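Local coordinates for protein glucose-1-phosphate thymidylyltransferase (Bacillus anthracis, PDB 4ECM) that transfers a thymidylyl group to glucose-1-phosphate, giving dTDP-glucose and pyrophosphate, a step of dTDP-L-rhamnose biosynthesis, at residues A[192-196]-A[237-241]; A[64-69]-A[135-140]; A[49-53]-A[250-254]. One frame throughout, in Å; residues are numbered along the deposited sequence. Where two conformers were deposited one is given.

The three contacts range from the sugar site to the subunit interface. Interaction 1 is buried, and no hydrogen bond joins its two segments; their polar groups turn to the sugar nucleotide, Leu156 and Asn133. Interaction 2 is partly buried and rich in charge and water, since it joins a helix end to a loop near the surface. It touches interaction 1 directly: Ser238 OG lies 2.6 Å from Asp137 OD1. Trp241 and Phe135, one in each contact, belong to the paired strands 241-243 and 133-135. Interaction 3 stands apart, its centre about 17 Å from that of interaction 1. It is buried too, but one asparagine amide supplies its polar bonds.

Interaction 1: residues A[192-196]-A[237-241]. With DAU (2'deoxy-thymidine-5'-diphospho-alpha-D-glucose), chain B.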
loop_
_atom_site.group_PDB
_atom_site.type_symbol
_atom_site.label_atom_id
_atom_site.label_comp_id
_atom_site.label_asym_id
_atom_site.label_seq_id
_atom_site.Cartn_x
_atom_site.Cartn_y
_atom_site.Cartn_z
ATOM N N VAL A 192 -36.215 -3.975 -2.121
ATOM C CA VAL A 192 -35.767 -3.102 -3.206
ATOM C C VAL A 192 -34.248 -3.285 -3.245
ATOM O O VAL A 192 -33.519 -2.808 -2.364
ATOM C CB VAL A 192 -36.169 -1.626 -2.978
ATOM C CG1 VAL A 192 -35.661 -0.730 -4.118
ATOM C CG2 VAL A 192 -37.673 -1.498 -2.856
ATOM N N THR A 193 -33.783 -4.005 -4.256
ATOM C CA THR A 193 -32.372 -4.328 -4.379
ATOM C C THR A 193 -31.526 -3.108 -4.653
ATOM O O THR A 193 -32.042 -2.051 -5.009
ATOM C CB THR A 193 -32.113 -5.299 -5.524
ATOM O OG1 THR A 193 -32.423 -4.658 -6.764
ATOM C CG2 THR A 193 -32.945 -6.557 -5.358
ATOM N N GLY A 194 -30.208 -3.294 -4.516
ATOM C CA GLY A 194 -29.233 -2.247 -4.739
ATOM C C GLY A 194 -28.802 -2.064 -6.188
ATOM O O GLY A 194 -27.607 -1.879 -6.464
ATOM N N ILE A 195 -29.761 -2.135 -7.108
ATOM C CA ILE A 195 -29.512 -1.896 -8.522
ATOM C C ILE A 195 -30.539 -0.864 -8.901
ATOM O O ILE A 195 -31.732 -1.161 -8.915
ATOM C CB ILE A 195 -29.694 -3.128 -9.416
ATOM C CG1 ILE A 195 -28.806 -4.297 -8.967
ATOM C CG2 ILE A 195 -29.349 -2.762 -10.875
ATOM C CD1 ILE A 195 -29.254 -4.993 -7.721
ATOM N N TYR A 196 -30.079 0.353 -9.170
ATOM C CA TYR A 196 -30.956 1.478 -9.445
ATOM C C TYR A 196 -30.711 2.077 -10.832
ATOM O O TYR A 196 -29.566 2.220 -11.272
ATOM C CB TYR A 196 -30.715 2.568 -8.389
ATOM C CG TYR A 196 -30.739 2.045 -6.973
ATOM C CD1 TYR A 196 -31.934 1.703 -6.356
ATOM C CD2 TYR A 196 -29.572 1.892 -6.250
ATOM C CE1 TYR A 196 -31.955 1.210 -5.064
ATOM C CE2 TYR A 196 -29.589 1.408 -4.949
ATOM C CZ TYR A 196 -30.776 1.069 -4.366
ATOM O OH TYR A 196 -30.783 0.575 -3.082
ATOM N N MET A 237 -37.206 -9.254 -10.283
ATOM C CA MET A 237 -36.104 -10.024 -10.835
ATOM C C MET A 237 -36.458 -11.481 -10.904
ATOM O O MET A 237 -37.324 -11.939 -10.169
ATOM C CB MET A 237 -34.855 -9.888 -9.962
ATOM C CG MET A 237 -34.149 -8.539 -10.078
ATOM S SD MET A 237 -32.623 -8.548 -9.124
ATOM C CE MET A 237 -31.856 -7.070 -9.741
ATOM N N SER A 238 -35.820 -12.215 -11.819
ATOM C CA SER A 238 -36.153 -13.637 -12.057
ATOM C C SER A 238 -35.269 -14.700 -11.379
ATOM O O SER A 238 -35.770 -15.747 -10.983
ATOM C CB SER A 238 -36.166 -13.902 -13.560
ATOM O OG SER A 238 -34.958 -13.462 -14.146
ATOM N N GLY A 239 -33.967 -14.447 -11.265
ATOM C CA GLY A 239 -33.062 -15.425 -10.662
ATOM C C GLY A 239 -32.729 -15.110 -9.217
ATOM O O GLY A 239 -33.511 -14.452 -8.525
ATOM N N TRP A 240 -31.547 -15.530 -8.767
ATOM C CA TRP A 240 -31.160 -15.278 -7.400
ATOM C C TRP A 240 -30.472 -13.940 -7.206
ATOM O O TRP A 240 -29.952 -13.317 -8.150
ATOM C CB TRP A 240 -30.284 -16.422 -6.854
ATOM C CG TRP A 240 -29.046 -16.732 -7.647
ATOM C CD1 TRP A 240 -28.901 -17.730 -8.574
ATOM C CD2 TRP A 240 -27.771 -16.084 -7.559
ATOM N NE1 TRP A 240 -27.627 -17.728 -9.080
ATOM C CE2 TRP A 240 -26.911 -16.728 -8.476
ATOM C CE3 TRP A 240 -27.273 -15.021 -6.802
ATOM C CZ2 TRP A 240 -25.584 -16.338 -8.661
ATOM C CZ3 TRP A 240 -25.955 -14.634 -6.985
ATOM C CH2 TRP A 240 -25.123 -15.293 -7.903
ATOM N N TRP A 241 -30.480 -13.517 -5.948
ATOM C CA TRP A 241 -29.904 -12.261 -5.531
ATOM C C TRP A 241 -29.530 -12.327 -4.065
ATOM O O TRP A 241 -30.259 -12.889 -3.243
ATOM C CB TRP A 241 -30.915 -11.130 -5.699
ATOM C CG TRP A 241 -30.480 -9.819 -5.081
ATOM C CD1 TRP A 241 -29.688 -8.870 -5.650
ATOM C CD2 TRP A 241 -30.820 -9.323 -3.783
ATOM N NE1 TRP A 241 -29.507 -7.812 -4.792
ATOM C CE2 TRP A 241 -30.196 -8.058 -3.641
ATOM C CE3 TRP A 241 -31.612 -9.805 -2.737
ATOM C CZ2 TRP A 241 -30.306 -7.292 -2.489
ATOM C CZ3 TRP A 241 -31.740 -9.029 -1.589
ATOM C CH2 TRP A 241 -31.083 -7.786 -1.475
HETATM O O6 DAU B . -28.546 -4.536 -0.370
HETATM C C6 DAU B . -29.779 -3.884 -0.681
HETATM C C5 DAU B . -30.047 -2.784 0.336
HETATM O O5 DAU B . -28.921 -1.912 0.328
HETATM C C4 DAU B . -31.334 -2.016 0.016
HETATM O O4 DAU B . -32.469 -2.867 0.109
HETATM C C3 DAU B . -31.542 -0.825 0.948
HETATM O O3 DAU B . -32.700 -0.085 0.504
HETATM C C2 DAU B . -30.280 0.044 0.906
HETATM O O2 DAU B . -30.370 1.130 1.848
HETATM C C1 DAU B . -29.033 -0.780 1.199
HETATM O O1 DAU B . -29.072 -1.215 2.554
HETATM P P2 DAU B . -27.717 -1.619 3.332
HETATM O O3P DAU B . -27.234 -2.981 2.893
HETATM O O4P DAU B . -27.950 -1.317 4.786
HETATM O OPP DAU B . -26.654 -0.558 2.731
HETATM P P DAU B . -25.108 -0.551 3.173
HETATM O O1P DAU B . -24.676 -1.964 3.486
HETATM O O2P DAU B . -24.921 0.535 4.169
HETATM O "O5'" DAU B . -24.359 -0.134 1.807
HETATM C "C5'" DAU B . -24.309 -1.056 0.737
HETATM C "C4'" DAU B . -23.248 -0.735 -0.316
HETATM O "O4'" DAU B . -23.164 0.647 -0.658
HETATM C "C3'" DAU B . -21.862 -1.200 0.075
HETATM O "O3'" DAU B . -21.419 -2.026 -1.006
HETATM C "C2'" DAU B . -21.019 0.047 0.181
HETATM C "C1'" DAU B . -21.834 1.111 -0.541
HETATM N N11 DAU B . -21.986 2.397 0.161
HETATM C C61 DAU B . -22.577 2.389 1.450
HETATM C C51 DAU B . -22.448 3.476 2.291
HETATM C C5A DAU B . -23.176 3.497 3.619
HETATM C C21 DAU B . -21.091 3.437 -0.153
HETATM O O21 DAU B . -20.472 3.404 -1.342
HETATM N N31 DAU B . -20.943 4.521 0.647
HETATM C C41 DAU B . -21.571 4.589 1.850
HETATM O O41 DAU B . -21.397 5.668 2.645
#
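This contact borders the glucose of the bound nucleotide, where the corner of strand 190-198 at Gly194 packs Thr193 against Trp241 of strand 241-243. Thr193 CG2 sits over one face of the indole, 3.7 Å from the centroid of the Trp241 five-membered ring and 14° off the ring normal, a CH-pi contact. The rotation of Thr193 (chi1 66°) lays CG2 over the indole while OG1 bonds to Leu156 O. Trp241 NE1 is held by Asn133 OD1, which also accepts from Gly194 N, so one amide oxygen ties the indole to the strand corner. Ile195 CD1 approaches the ring obliquely, 4.1 Å from Trp241 NE1. Met237 reaches in with an extended chain, and its CE packs 3.9 Å from Ile195 CD1. Phe166 adds an edge-to-face contact to the indole.

The sugar lies beside this cluster. Its O4 donates to Val192 O at 2.7 Å. Its C6 meets the edge of the indole near the ring plane, 3.9 Å from Trp241 CZ2. Val192, Gly194 and Trp241 line the sugar end of the dTDP-glucose pocket, in the active site of this nucleotidyltransferase.

Interaction 2: residues A[64-69]-A[135-140]; sequences KLKQCD and FSDDIR
Lys64 and Phe135 begin a contact between the C-terminal end of helix 57-67, closed by a Schellman motif, and the loop that leads from strand 133-135 into helix 140-147. Asp69 is the C-prime residue with positive phi; its N bonds to Lys66 O, and Ile70 N bonds to Leu65 O.

Hydrogen bonds from charged groups sit at both ends. Lys64 NZ donates to two backbone carbonyls, Asp137 O at 2.8 Å and Phe135 O at 2.9 Å. It comes from above the plane of the first and is tilted from that of the second. The loop is thus curled round the ammonium group. At the other end Arg140 NH1 donates to Gln67 O at 2.9 Å. It also serves Asp69 OD1, in a nearly straight salt bridge (176°) that lies in the guanidinium plane but meets the carboxylate from above its own plane. The two planes stand 73° apart.

The aromatic contact is made by the aliphatic part of Lys64 on the Phe135 ring. It bends at chi2 (-65°), and Lys64 CE lies over one face, 3.9 Å from the Phe135 centroid. NZ lies farther off-centre, in a cation-pi contact.

Apolar packing fills the middle. Ile139 CD1 touches Leu65 CD2, and Ile139 CG1 touches Cys68 CB. Leu65 also reaches Val127 and Ile129 of strand 125-130, which places this patch against the central sheet.

Waters bridge the segments. One links Gln67 NE2 to Asp138 OD1. Another donates to both Ser136 O and Asp138 OD1 and takes a weak bond from Lys64 NZ. A third joins Asp69 OD1 to Arg140 NH2, the latter weakly. A fourth donates a hydrogen bond to Lys64 O at 2.7 Å and accepts from Ile139 N at 3.1 Å.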
loop_
_atom_site.group_PDB
_atom_site.type_symbol
_atom_site.label_atom_id
_atom_site.label_comp_id
_atom_site.label_asym_id
_atom_site.label_seq_id
_atom_site.Cartn_x
_atom_site.Cartn_y
_atom_site.Cartn_z
ATOM N N LYS A 64 -21.476 -7.067 -14.949
ATOM C CA LYS A 64 -22.891 -6.786 -15.190
ATOM C C LYS A 64 -23.063 -5.584 -16.113
ATOM O O LYS A 64 -23.874 -5.610 -17.036
ATOM C CB LYS A 64 -23.646 -6.496 -13.889
ATOM C CG LYS A 64 -23.895 -7.672 -12.999
ATOM C CD LYS A 64 -24.833 -8.709 -13.635
ATOM C CE LYS A 64 -25.006 -9.882 -12.687
ATOM N NZ LYS A 64 -25.654 -11.033 -13.310
ATOM N N LEU A 65 -22.317 -4.522 -15.837
ATOM C CA LEU A 65 -22.391 -3.304 -16.639
ATOM C C LEU A 65 -21.800 -3.537 -18.033
ATOM O O LEU A 65 -22.401 -3.178 -19.052
ATOM C CB LEU A 65 -21.698 -2.148 -15.916
ATOM C CG LEU A 65 -22.380 -1.679 -14.623
ATOM C CD1 LEU A 65 -21.453 -0.807 -13.775
ATOM C CD2 LEU A 65 -23.715 -0.958 -14.929
ATOM N N LYS A 66 -20.648 -4.176 -18.091
ATOM C CA LYS A 66 -20.024 -4.430 -19.375
ATOM C C LYS A 66 -20.950 -5.225 -20.303
ATOM O O LYS A 66 -21.067 -4.902 -21.484
ATOM C CB LYS A 66 -18.731 -5.205 -19.229
ATOM C CG LYS A 66 -18.035 -5.402 -20.579
ATOM C CD LYS A 66 -16.918 -6.380 -20.484
ATOM C CE LYS A 66 -16.211 -6.534 -21.830
ATOM N NZ LYS A 66 -15.133 -7.555 -21.746
ATOM N N GLN A 67 -21.588 -6.262 -19.761
ATOM C CA GLN A 67 -22.515 -7.086 -20.530
ATOM C C GLN A 67 -23.646 -6.288 -21.146
ATOM O O GLN A 67 -24.215 -6.714 -22.147
ATOM C CB GLN A 67 -23.087 -8.224 -19.689
ATOM C CG GLN A 67 -22.091 -9.345 -19.401
ATOM C CD GLN A 67 -21.557 -10.022 -20.674
ATOM O OE1 GLN A 67 -20.563 -9.571 -21.278
ATOM N NE2 GLN A 67 -22.189 -11.134 -21.052
ATOM N N CYS A 68 -23.971 -5.152 -20.548
ATOM C CA CYS A 68 -24.999 -4.290 -21.079
ATOM C C CYS A 68 -24.405 -3.173 -21.981
ATOM O O CYS A 68 -25.091 -2.226 -22.350
ATOM C CB CYS A 68 -25.767 -3.666 -19.929
ATOM S SG CYS A 68 -27.334 -3.136 -20.478
ATOM N N ASP A 69 -23.130 -3.301 -22.338
ATOM C CA ASP A 69 -22.442 -2.299 -23.172
ATOM C C ASP A 69 -22.352 -0.936 -22.454
ATOM O O ASP A 69 -22.307 0.104 -23.088
ATOM C CB ASP A 69 -23.074 -2.167 -24.575
ATOM C CG ASP A 69 -22.939 -3.446 -25.386
ATOM O OD1 ASP A 69 -23.919 -3.853 -26.054
ATOM O OD2 ASP A 69 -21.854 -4.061 -25.321
ATOM N N PHE A 135 -25.969 -11.030 -8.002
ATOM C CA PHE A 135 -27.191 -11.601 -8.549
ATOM C C PHE A 135 -26.973 -12.250 -9.908
ATOM O O PHE A 135 -26.003 -11.929 -10.600
ATOM C CB PHE A 135 -28.250 -10.506 -8.643
ATOM C CG PHE A 135 -27.818 -9.320 -9.425
ATOM C CD1 PHE A 135 -28.215 -9.155 -10.738
ATOM C CD2 PHE A 135 -27.001 -8.354 -8.855
ATOM C CE1 PHE A 135 -27.806 -8.059 -11.462
ATOM C CE2 PHE A 135 -26.576 -7.271 -9.582
ATOM C CZ PHE A 135 -26.980 -7.114 -10.886
ATOM N N SER A 136 -27.886 -13.151 -10.295
ATOM C CA SER A 136 -27.773 -13.884 -11.573
ATOM C C SER A 136 -28.374 -13.211 -12.817
ATOM O O SER A 136 -27.909 -13.442 -13.921
ATOM C CB SER A 136 -28.372 -15.289 -11.442
ATOM O OG SER A 136 -29.741 -15.243 -11.093
ATOM N N ASP A 137 -29.416 -12.410 -12.668
ATOM C CA ASP A 137 -30.015 -11.801 -13.855
ATOM C C ASP A 137 -29.068 -10.922 -14.651
ATOM O O ASP A 137 -28.211 -10.249 -14.071
ATOM C CB ASP A 137 -31.190 -10.906 -13.463
ATOM C CG ASP A 137 -32.483 -11.661 -13.268
ATOM O OD1 ASP A 137 -32.511 -12.914 -13.384
ATOM O OD2 ASP A 137 -33.494 -10.968 -13.025
ATOM N N ASP A 138 -29.250 -10.919 -15.976
ATOM C CA ASP A 138 -28.579 -9.968 -16.845
ATOM C C ASP A 138 -29.383 -8.678 -16.611
ATOM O O ASP A 138 -30.581 -8.740 -16.399
ATOM C CB ASP A 138 -28.707 -10.323 -18.343
ATOM C CG ASP A 138 -27.989 -11.622 -18.736
ATOM O OD1 ASP A 138 -27.067 -12.057 -18.013
ATOM O OD2 ASP A 138 -28.351 -12.183 -19.807
ATOM N N ILE A 139 -28.736 -7.518 -16.663
ATOM C CA ILE A 139 -29.466 -6.261 -16.450
ATOM C C ILE A 139 -30.019 -5.665 -17.739
ATOM O O ILE A 139 -30.894 -4.805 -17.686
ATOM C CB ILE A 139 -28.611 -5.180 -15.746
ATOM C CG1 ILE A 139 -27.416 -4.784 -16.627
ATOM C CG2 ILE A 139 -28.197 -5.661 -14.369
ATOM C CD1 ILE A 139 -26.591 -3.627 -16.076
ATOM N N ARG A 140 -29.511 -6.117 -18.884
ATOM C CA ARG A 140 -29.941 -5.586 -20.185
ATOM C C ARG A 140 -31.437 -5.422 -20.384
ATOM O O ARG A 140 -31.877 -4.373 -20.833
ATOM C CB ARG A 140 -29.336 -6.390 -21.354
ATOM C CG ARG A 140 -29.728 -5.865 -22.754
ATOM C CD ARG A 140 -29.095 -6.715 -23.880
ATOM N NE ARG A 140 -27.630 -6.650 -23.864
ATOM C CZ ARG A 140 -26.909 -5.758 -24.541
ATOM N NH1 ARG A 140 -25.584 -5.765 -24.460
ATOM N NH2 ARG A 140 -27.502 -4.858 -25.303
HETATM O O HOH W 1 -25.696 -7.660 -17.127
HETATM O O HOH W 2 -25.934 -12.798 -15.777
HETATM O O HOH W 3 -24.500 -11.857 -19.091
HETATM O O HOH W 4 -25.799 -2.195 -26.610
#

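Interaction 3: residues A[49-53]-A[250-254]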
loop_
_atom_site.group_PDB
_atom_site.type_symbol
_atom_site.label_atom_id
_atom_site.label_comp_id
_atom_site.label_asym_id
_atom_site.label_seq_id
_atom_site.Cartn_x
_atom_site.Cartn_y
_atom_site.Cartn_z
ATOM N N LEU A 49 -13.305 -6.131 -2.384
ATOM C CA LEU A 49 -12.175 -6.809 -2.970
ATOM C C LEU A 49 -12.047 -8.219 -2.375
ATOM O O LEU A 49 -11.105 -8.949 -2.700
ATOM C CB LEU A 49 -10.886 -6.022 -2.778
ATOM C CG LEU A 49 -10.894 -4.624 -3.394
ATOM C CD1 LEU A 49 -9.530 -3.929 -3.153
ATOM C CD2 LEU A 49 -11.239 -4.673 -4.906
ATOM N N LEU A 50 -12.996 -8.602 -1.516
ATOM C CA LEU A 50 -13.018 -9.954 -0.957
ATOM C C LEU A 50 -13.561 -10.928 -2.010
ATOM O O LEU A 50 -14.347 -10.553 -2.884
ATOM C CB LEU A 50 -13.896 -10.014 0.294
ATOM C CG LEU A 50 -13.452 -9.170 1.496
ATOM C CD1 LEU A 50 -14.440 -9.363 2.664
ATOM C CD2 LEU A 50 -12.032 -9.527 1.932
ATOM N N PRO A 51 -13.156 -12.186 -1.934
ATOM C CA PRO A 51 -13.635 -13.138 -2.918
ATOM C C PRO A 51 -15.134 -13.424 -2.868
ATOM O O PRO A 51 -15.720 -13.519 -1.776
ATOM C CB PRO A 51 -12.898 -14.436 -2.538
ATOM C CG PRO A 51 -11.764 -14.016 -1.742
ATOM C CD PRO A 51 -12.144 -12.768 -1.046
ATOM N N VAL A 52 -15.723 -13.533 -4.060
ATOM C CA VAL A 52 -17.088 -14.001 -4.263
ATOM C C VAL A 52 -16.945 -14.967 -5.450
ATOM O O VAL A 52 -16.930 -14.556 -6.628
ATOM C CB VAL A 52 -18.079 -12.891 -4.548
ATOM C CG1 VAL A 52 -19.425 -13.493 -4.976
ATOM C CG2 VAL A 52 -18.242 -11.977 -3.284
ATOM N N GLY A 53 -16.806 -16.249 -5.147
ATOM C CA GLY A 53 -16.530 -17.216 -6.199
ATOM C C GLY A 53 -15.045 -17.079 -6.487
ATOM O O GLY A 53 -14.234 -16.923 -5.565
ATOM N N LEU A 250 -22.213 -13.250 2.784
ATOM C CA LEU A 250 -20.982 -13.301 1.982
ATOM C C LEU A 250 -20.698 -14.758 1.605
ATOM O O LEU A 250 -20.340 -15.067 0.468
ATOM C CB LEU A 250 -19.789 -12.712 2.757
ATOM C CG LEU A 250 -18.398 -12.881 2.141
ATOM C CD1 LEU A 250 -18.289 -12.162 0.784
ATOM C CD2 LEU A 250 -17.332 -12.370 3.109
ATOM N N GLN A 251 -20.830 -15.648 2.574
ATOM C CA GLN A 251 -20.622 -17.083 2.320
ATOM C C GLN A 251 -21.645 -17.618 1.326
ATOM O O GLN A 251 -21.312 -18.435 0.462
ATOM C CB GLN A 251 -20.673 -17.871 3.613
ATOM C CG GLN A 251 -19.516 -17.560 4.561
ATOM C CD GLN A 251 -18.161 -17.864 3.960
ATOM O OE1 GLN A 251 -18.019 -18.785 3.146
ATOM N NE2 GLN A 251 -17.144 -17.101 4.369
ATOM N N ARG A 252 -22.884 -17.145 1.437
ATOM C CA ARG A 252 -23.953 -17.554 0.527
ATOM C C ARG A 252 -23.613 -17.112 -0.890
ATOM O O ARG A 252 -23.712 -17.893 -1.835
ATOM C CB ARG A 252 -25.265 -16.905 0.946
ATOM C CG ARG A 252 -26.505 -17.365 0.181
ATOM C CD ARG A 252 -27.634 -16.409 0.496
ATOM N NE ARG A 252 -27.642 -16.119 1.925
ATOM C CZ ARG A 252 -28.102 -14.999 2.460
ATOM N NH1 ARG A 252 -28.046 -14.847 3.778
ATOM N NH2 ARG A 252 -28.586 -14.035 1.680
ATOM N N ALA A 253 -23.209 -15.856 -1.030
ATOM C CA ALA A 253 -22.837 -15.304 -2.338
ATOM C C ALA A 253 -21.714 -16.153 -2.936
ATOM O O ALA A 253 -21.741 -16.482 -4.122
ATOM C CB ALA A 253 -22.394 -13.838 -2.198
ATOM N N ASN A 254 -20.726 -16.512 -2.114
ATOM C CA ASN A 254 -19.653 -17.380 -2.591
ATOM C C ASN A 254 -20.148 -18.710 -3.137
ATOM O O ASN A 254 -19.707 -19.131 -4.217
ATOM C CB ASN A 254 -18.579 -17.635 -1.520
ATOM C CG ASN A 254 -17.519 -16.570 -1.516
ATOM O OD1 ASN A 254 -16.500 -16.724 -2.181
ATOM N ND2 ASN A 254 -17.766 -15.457 -0.825
#
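Asn254 and the backbone of residues 51-53 make the tight part of a contact between helix 247-256 and the short strand 51-52, half of a two-stranded antiparallel hairpin with 55-56. The Asn254 amide lies against the strand and uses both of its ends. Asn254 ND2 donates to Pro51 O at 3.0 Å (152°), with the acceptor near the amide plane. Asn254 OD1 accepts from Gly53 N at 3.0 Å, the donor standing above the carbonyl plane. Asn254 ND2 also turns back within its own helix to Leu250 O, at 2.9 Å and nearly straight (171°). That oxygen already takes the helical bond from Asn254 N, and the two donors reach it from opposite faces of its plane. The second subunit adds to the same amide: its Gln251 NE2 donates to Asn254 OD1, and Gln251 here does the same to its Asn254. Two bonds across the contact, one within the helix and one from the second subunit therefore fix the amide.

The looser part is apolar and has wider spacing. Leu250 CD1 meets Val52 CG2 at 4.1 Å. Leu50 and Leu250 cross at about a right angle, with their CD1 and CD2 atoms respectively 4.2 Å apart. Leu250 sends its CG anti to the backbone N (chi1 171°), which carries its methyls to the strand. Ile41 and Met57 also pack on Leu250. All touching residues are buried; the outward residues of the helix, Gln251 and Arg252, are partly exposed.

Pro51 of the second subunit packs on Pro51 and Leu50 here. Beyond the amide, Val52 CG1 lies 4.1 Å from Ala253 CB.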